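Local coordinates for protein B-agarase (Agarivorans gilvus, PDB 5Z6P) that probably hydrolyses the beta-glycosidic linkages of agarose as a family 50 glycoside hydrolase with agarase activity, at residues K549-T562 against L577-L589. Numbering follows the deposited sequence.
Sequences KYTVIEALNQSWQT and LTHNSAQVEDYAL
Asp586, on the first turns of the long helix 581-609, gathers Lys549, Tyr550 and Trp560 around one carboxylate, a worked example of how a buried acid can tie a small cluster of helices together. Two consecutive helices, 537-550 and 553-560, joined by a tight turn, pack against the N-terminal part of helix 581-609; 553-560 passes 581-589 at 117°, with axes 9.4 Å apart. Asp586 OD2 accepts twice. Tyr550 OH comes in on the syn lone pair at 2.5 Å, its ring almost perpendicular to the carboxylate, while Trp560 NE1 takes the anti lone pair at 2.8 Å in a nearly straight bond in the indole plane. The other oxygen, Asp586 OD1, forms a salt bridge with Lys549 NZ at 2.6 Å; the lysine reaches it with CG anti to its backbone nitrogen (chi1 174°) and an extended chain. Held by three donors, the carboxylate has little freedom to rotate, and its negative charge is probably stabilised.

The indole is itself sandwiched. Gln583 CG sits over the five-membered ring in a CH-pi contact, 3.4 Å from its centroid, and Leu556 CD1 lies against the opposite face; Leu529 and Leu546 also touch this tryptophan. Farther out, Ser559 OG donates to Tyr550 OH, adding a second-shell bond to the phenol. At the start of helix 581-609, Asn580 and Gln583 form a capping box: Gln583 N donates to Asn580 OD1 at 2.8 Å, and Asn580 N donates back to Gln583 OE1 at 3.0 Å. Asn580 ND2 also turns across to the carbonyl Ser559 O, 3.3 Å away, in a bent bond of 136°.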
loop_
_atom_site.group_PDB
_atom_site.type_symbol
_atom_site.label_atom_id
_atom_site.label_comp_id
_atom_site.label_asym_id
_atom_site.label_seq_id
_atom_site.Cartn_x
_atom_site.Cartn_y
_atom_site.Cartn_z
ATOM N N LYS A 549 26.804 12.760 -25.361
ATOM C CA LYS A 549 27.829 12.657 -24.339
ATOM C C LYS A 549 29.194 12.174 -24.870
ATOM O O LYS A 549 30.216 12.746 -24.522
ATOM C CB LYS A 549 27.386 11.725 -23.221
ATOM C CG LYS A 549 28.479 11.476 -22.215
ATOM C CD LYS A 549 27.996 10.643 -21.061
ATOM C CE LYS A 549 28.984 10.662 -19.929
ATOM N NZ LYS A 549 28.516 9.773 -18.864
ATOM N N TYR A 550 29.211 11.125 -25.694
ATOM C CA TYR A 550 30.476 10.489 -26.079
ATOM C C TYR A 550 30.988 10.891 -27.469
ATOM O O TYR A 550 32.169 10.726 -27.752
ATOM C CB TYR A 550 30.351 8.958 -26.000
ATOM C CG TYR A 550 30.248 8.448 -24.577
ATOM C CD1 TYR A 550 31.358 8.423 -23.752
ATOM C CD2 TYR A 550 29.040 8.017 -24.061
ATOM C CE1 TYR A 550 31.274 7.982 -22.457
ATOM C CE2 TYR A 550 28.937 7.561 -22.751
ATOM C CZ TYR A 550 30.066 7.549 -21.953
ATOM O OH TYR A 550 30.008 7.099 -20.661
ATOM N N THR A 551 30.098 11.416 -28.302
ATOM C CA THR A 551 30.382 11.872 -29.677
ATOM C C THR A 551 30.775 10.760 -30.656
ATOM O O THR A 551 30.143 10.598 -31.693
ATOM C CB THR A 551 31.487 12.948 -29.722
ATOM O OG1 THR A 551 31.316 13.873 -28.641
ATOM C CG2 THR A 551 31.415 13.693 -31.046
ATOM N N VAL A 552 31.831 10.019 -30.338
ATOM C CA VAL A 552 32.253 8.900 -31.172
ATOM C C VAL A 552 32.059 7.595 -30.401
ATOM O O VAL A 552 32.179 7.566 -29.170
ATOM C CB VAL A 552 33.732 9.046 -31.640
ATOM C CG1 VAL A 552 33.895 10.271 -32.548
ATOM C CG2 VAL A 552 34.665 9.158 -30.459
ATOM N N ILE A 553 31.742 6.526 -31.129
ATOM C CA ILE A 553 31.469 5.223 -30.520
ATOM C C ILE A 553 32.691 4.671 -29.771
ATOM O O ILE A 553 32.557 3.986 -28.764
ATOM C CB ILE A 553 30.966 4.203 -31.602
ATOM C CG1 ILE A 553 30.459 2.920 -30.950
ATOM C CG2 ILE A 553 32.022 3.937 -32.654
ATOM C CD1 ILE A 553 29.162 3.119 -30.233
ATOM N N GLU A 554 33.886 5.008 -30.244
ATOM C CA GLU A 554 35.117 4.588 -29.598
ATOM C C GLU A 554 35.205 5.093 -28.155
ATOM O O GLU A 554 35.659 4.383 -27.260
ATOM C CB GLU A 554 36.329 5.084 -30.402
ATOM C CG GLU A 554 36.544 4.341 -31.713
ATOM C CD GLU A 554 35.810 4.932 -32.930
ATOM O OE1 GLU A 554 35.030 5.895 -32.801
ATOM O OE2 GLU A 554 36.018 4.408 -34.043
ATOM N N ALA A 555 34.744 6.315 -27.931
ATOM C CA ALA A 555 34.744 6.889 -26.600
ATOM C C ALA A 555 33.746 6.174 -25.665
ATOM O O ALA A 555 34.023 5.964 -24.484
ATOM C CB ALA A 555 34.439 8.379 -26.680
ATOM N N LEU A 556 32.594 5.788 -26.192
ATOM C CA LEU A 556 31.678 4.960 -25.413
ATOM C C LEU A 556 32.319 3.597 -25.101
ATOM O O LEU A 556 32.221 3.098 -23.984
ATOM C CB LEU A 556 30.348 4.766 -26.147
ATOM C CG LEU A 556 29.432 3.793 -25.399
ATOM C CD1 LEU A 556 28.004 4.319 -25.363
ATOM C CD2 LEU A 556 29.470 2.429 -26.052
ATOM N N ASN A 557 32.964 3.001 -26.099
ATOM C CA ASN A 557 33.605 1.701 -25.926
ATOM C C ASN A 557 34.670 1.733 -24.839
ATOM O O ASN A 557 34.752 0.821 -24.034
ATOM C CB ASN A 557 34.207 1.216 -27.240
ATOM C CG ASN A 557 33.159 0.606 -28.178
ATOM O OD1 ASN A 557 32.095 0.178 -27.743
ATOM N ND2 ASN A 557 33.462 0.574 -29.459
ATOM N N GLN A 558 35.465 2.800 -24.821
ATOM C CA GLN A 558 36.476 3.035 -23.792
ATOM C C GLN A 558 35.852 3.055 -22.394
ATOM O O GLN A 558 36.330 2.408 -21.470
ATOM C CB GLN A 558 37.195 4.363 -24.061
ATOM C CG GLN A 558 38.563 4.524 -23.407
ATOM C CD GLN A 558 39.346 3.222 -23.327
ATOM O OE1 GLN A 558 39.575 2.681 -22.241
ATOM N NE2 GLN A 558 39.764 2.713 -24.485
ATOM N N SER A 559 34.764 3.802 -22.266
ATOM C CA SER A 559 34.069 3.966 -20.995
ATOM C C SER A 559 33.296 2.715 -20.575
ATOM O O SER A 559 33.360 2.311 -19.423
ATOM C CB SER A 559 33.137 5.172 -21.085
ATOM O OG SER A 559 32.180 5.172 -20.051
ATOM N N TRP A 560 32.583 2.105 -21.520
ATOM C CA TRP A 560 31.761 0.936 -21.233
ATOM C C TRP A 560 32.544 -0.378 -21.251
ATOM O O TRP A 560 32.032 -1.394 -20.811
ATOM C CB TRP A 560 30.612 0.821 -22.236
ATOM C CG TRP A 560 29.502 1.756 -22.002
ATOM C CD1 TRP A 560 29.540 2.906 -21.279
ATOM C CD2 TRP A 560 28.164 1.621 -22.480
ATOM N NE1 TRP A 560 28.320 3.504 -21.286
ATOM C CE2 TRP A 560 27.454 2.739 -22.013
ATOM C CE3 TRP A 560 27.509 0.674 -23.267
ATOM C CZ2 TRP A 560 26.110 2.929 -22.302
ATOM C CZ3 TRP A 560 26.175 0.858 -23.547
ATOM C CH2 TRP A 560 25.487 1.987 -23.073
ATOM N N GLN A 561 33.770 -0.337 -21.768
ATOM C CA GLN A 561 34.579 -1.532 -22.010
ATOM C C GLN A 561 33.828 -2.489 -22.926
ATOM O O GLN A 561 33.705 -3.672 -22.638
ATOM C CB GLN A 561 34.969 -2.212 -20.695
ATOM C CG GLN A 561 35.909 -1.388 -19.800
ATOM C CD GLN A 561 37.288 -1.147 -20.417
ATOM O OE1 GLN A 561 37.645 -1.749 -21.428
ATOM N NE2 GLN A 561 38.062 -0.255 -19.808
ATOM N N THR A 562 33.302 -1.940 -24.020
ATOM C CA THR A 562 32.573 -2.695 -25.030
ATOM C C THR A 562 33.300 -2.621 -26.372
ATOM O O THR A 562 34.260 -1.886 -26.504
ATOM C CB THR A 562 31.135 -2.168 -25.208
ATOM O OG1 THR A 562 31.174 -0.757 -25.475
ATOM C CG2 THR A 562 30.291 -2.445 -23.948
ATOM N N LEU A 577 25.611 -6.267 -20.505
ATOM C CA LEU A 577 26.444 -5.172 -20.031
ATOM C C LEU A 577 26.963 -5.513 -18.643
ATOM O O LEU A 577 26.262 -6.132 -17.849
ATOM C CB LEU A 577 25.656 -3.856 -20.009
ATOM C CG LEU A 577 25.109 -3.344 -21.348
ATOM C CD1 LEU A 577 24.262 -2.098 -21.139
ATOM C CD2 LEU A 577 26.221 -3.075 -22.356
ATOM N N THR A 578 28.195 -5.122 -18.353
ATOM C CA THR A 578 28.812 -5.507 -17.093
ATOM C C THR A 578 28.407 -4.574 -15.953
ATOM O O THR A 578 28.630 -4.887 -14.791
ATOM C CB THR A 578 30.346 -5.544 -17.213
ATOM O OG1 THR A 578 30.861 -4.209 -17.325
ATOM C CG2 THR A 578 30.752 -6.351 -18.439
ATOM N N HIS A 579 27.815 -3.434 -16.301
ATOM C CA HIS A 579 27.367 -2.451 -15.321
ATOM C C HIS A 579 28.529 -1.866 -14.504
ATOM O O HIS A 579 28.469 -1.867 -13.283
ATOM C CB HIS A 579 26.335 -3.064 -14.360
ATOM C CG HIS A 579 25.185 -3.750 -15.028
ATOM N ND1 HIS A 579 24.760 -3.437 -16.308
ATOM C CD2 HIS A 579 24.366 -4.739 -14.605
ATOM C CE1 HIS A 579 23.740 -4.203 -16.634
ATOM N NE2 HIS A 579 23.477 -5.003 -15.614
ATOM N N ASN A 580 29.571 -1.344 -15.152
ATOM C CA ASN A 580 30.650 -0.714 -14.392
ATOM C C ASN A 580 30.197 0.649 -13.899
ATOM O O ASN A 580 29.054 1.031 -14.120
ATOM C CB ASN A 580 31.953 -0.619 -15.219
ATOM C CG ASN A 580 31.781 0.111 -16.555
ATOM O OD1 ASN A 580 30.937 0.981 -16.708
ATOM N ND2 ASN A 580 32.598 -0.255 -17.522
ATOM N N SER A 581 31.068 1.388 -13.227
ATOM C CA SER A 581 30.620 2.637 -12.614
ATOM C C SER A 581 30.275 3.694 -13.661
ATOM O O SER A 581 29.391 4.519 -13.439
ATOM C CB SER A 581 31.665 3.180 -11.640
ATOM O OG SER A 581 32.922 3.297 -12.256
ATOM N N ALA A 582 30.951 3.659 -14.805
ATOM C CA ALA A 582 30.653 4.608 -15.877
ATOM C C ALA A 582 29.295 4.317 -16.519
ATOM O O ALA A 582 28.513 5.221 -16.763
ATOM C CB ALA A 582 31.739 4.589 -16.921
ATOM N N GLN A 583 29.023 3.051 -16.794
ATOM C CA GLN A 583 27.726 2.661 -17.325
ATOM C C GLN A 583 26.578 3.033 -16.388
ATOM O O GLN A 583 25.506 3.398 -16.850
ATOM C CB GLN A 583 27.697 1.157 -17.616
ATOM C CG GLN A 583 28.482 0.768 -18.866
ATOM C CD GLN A 583 28.668 -0.737 -19.018
ATOM O OE1 GLN A 583 28.805 -1.458 -18.038
ATOM N NE2 GLN A 583 28.696 -1.203 -20.255
ATOM N N VAL A 584 26.796 2.944 -15.077
ATOM C CA VAL A 584 25.730 3.256 -14.122
ATOM C C VAL A 584 25.443 4.759 -14.105
ATOM O O VAL A 584 24.293 5.165 -14.054
ATOM C CB VAL A 584 26.068 2.749 -12.703
ATOM C CG1 VAL A 584 25.096 3.297 -11.673
ATOM C CG2 VAL A 584 26.042 1.210 -12.683
ATOM N N GLU A 585 26.483 5.586 -14.181
ATOM C CA GLU A 585 26.271 7.019 -14.404
ATOM C C GLU A 585 25.394 7.257 -15.639
ATOM O O GLU A 585 24.471 8.052 -15.599
ATOM C CB GLU A 585 27.606 7.758 -14.563
ATOM C CG GLU A 585 28.340 8.043 -13.255
ATOM C CD GLU A 585 29.841 8.264 -13.460
ATOM O OE1 GLU A 585 30.593 8.229 -12.466
ATOM O OE2 GLU A 585 30.274 8.458 -14.615
ATOM N N ASP A 586 25.680 6.540 -16.721
ATOM C CA ASP A 586 24.887 6.642 -17.946
ATOM C C ASP A 586 23.454 6.107 -17.757
ATOM O O ASP A 586 22.515 6.712 -18.233
ATOM C CB ASP A 586 25.597 5.916 -19.104
ATOM C CG ASP A 586 26.845 6.664 -19.585
ATOM O OD1 ASP A 586 26.874 7.890 -19.432
ATOM O OD2 ASP A 586 27.787 6.035 -20.100
ATOM N N TYR A 587 23.287 4.987 -17.056
ATOM C CA TYR A 587 21.936 4.488 -16.772
ATOM C C TYR A 587 21.113 5.562 -16.065
ATOM O O TYR A 587 19.940 5.753 -16.368
ATOM C CB TYR A 587 21.954 3.206 -15.912
ATOM C CG TYR A 587 22.719 2.032 -16.491
ATOM C CD1 TYR A 587 22.951 1.922 -17.855
ATOM C CD2 TYR A 587 23.200 1.026 -15.658
ATOM C CE1 TYR A 587 23.663 0.839 -18.378
ATOM C CE2 TYR A 587 23.897 -0.035 -16.152
ATOM C CZ TYR A 587 24.132 -0.131 -17.507
ATOM O OH TYR A 587 24.840 -1.198 -17.968
ATOM N N ALA A 588 21.739 6.263 -15.124
ATOM C CA ALA A 588 21.080 7.352 -14.405
ATOM C C ALA A 588 20.610 8.473 -15.345
ATOM O O ALA A 588 19.479 8.932 -15.247
ATOM C CB ALA A 588 22.005 7.914 -13.346
ATOM N N LEU A 589 21.488 8.918 -16.235
ATOM C CA LEU A 589 21.116 9.924 -17.228
ATOM C C LEU A 589 19.915 9.456 -18.066
ATOM O O LEU A 589 18.984 10.202 -18.306
ATOM C CB LEU A 589 22.291 10.226 -18.161
ATOM C CG LEU A 589 23.556 10.870 -17.588
ATOM C CD1 LEU A 589 24.631 10.950 -18.665
ATOM C CD2 LEU A 589 23.254 12.253 -17.017
HETATM O O HOH W 1 29.672 -3.818 -20.652
#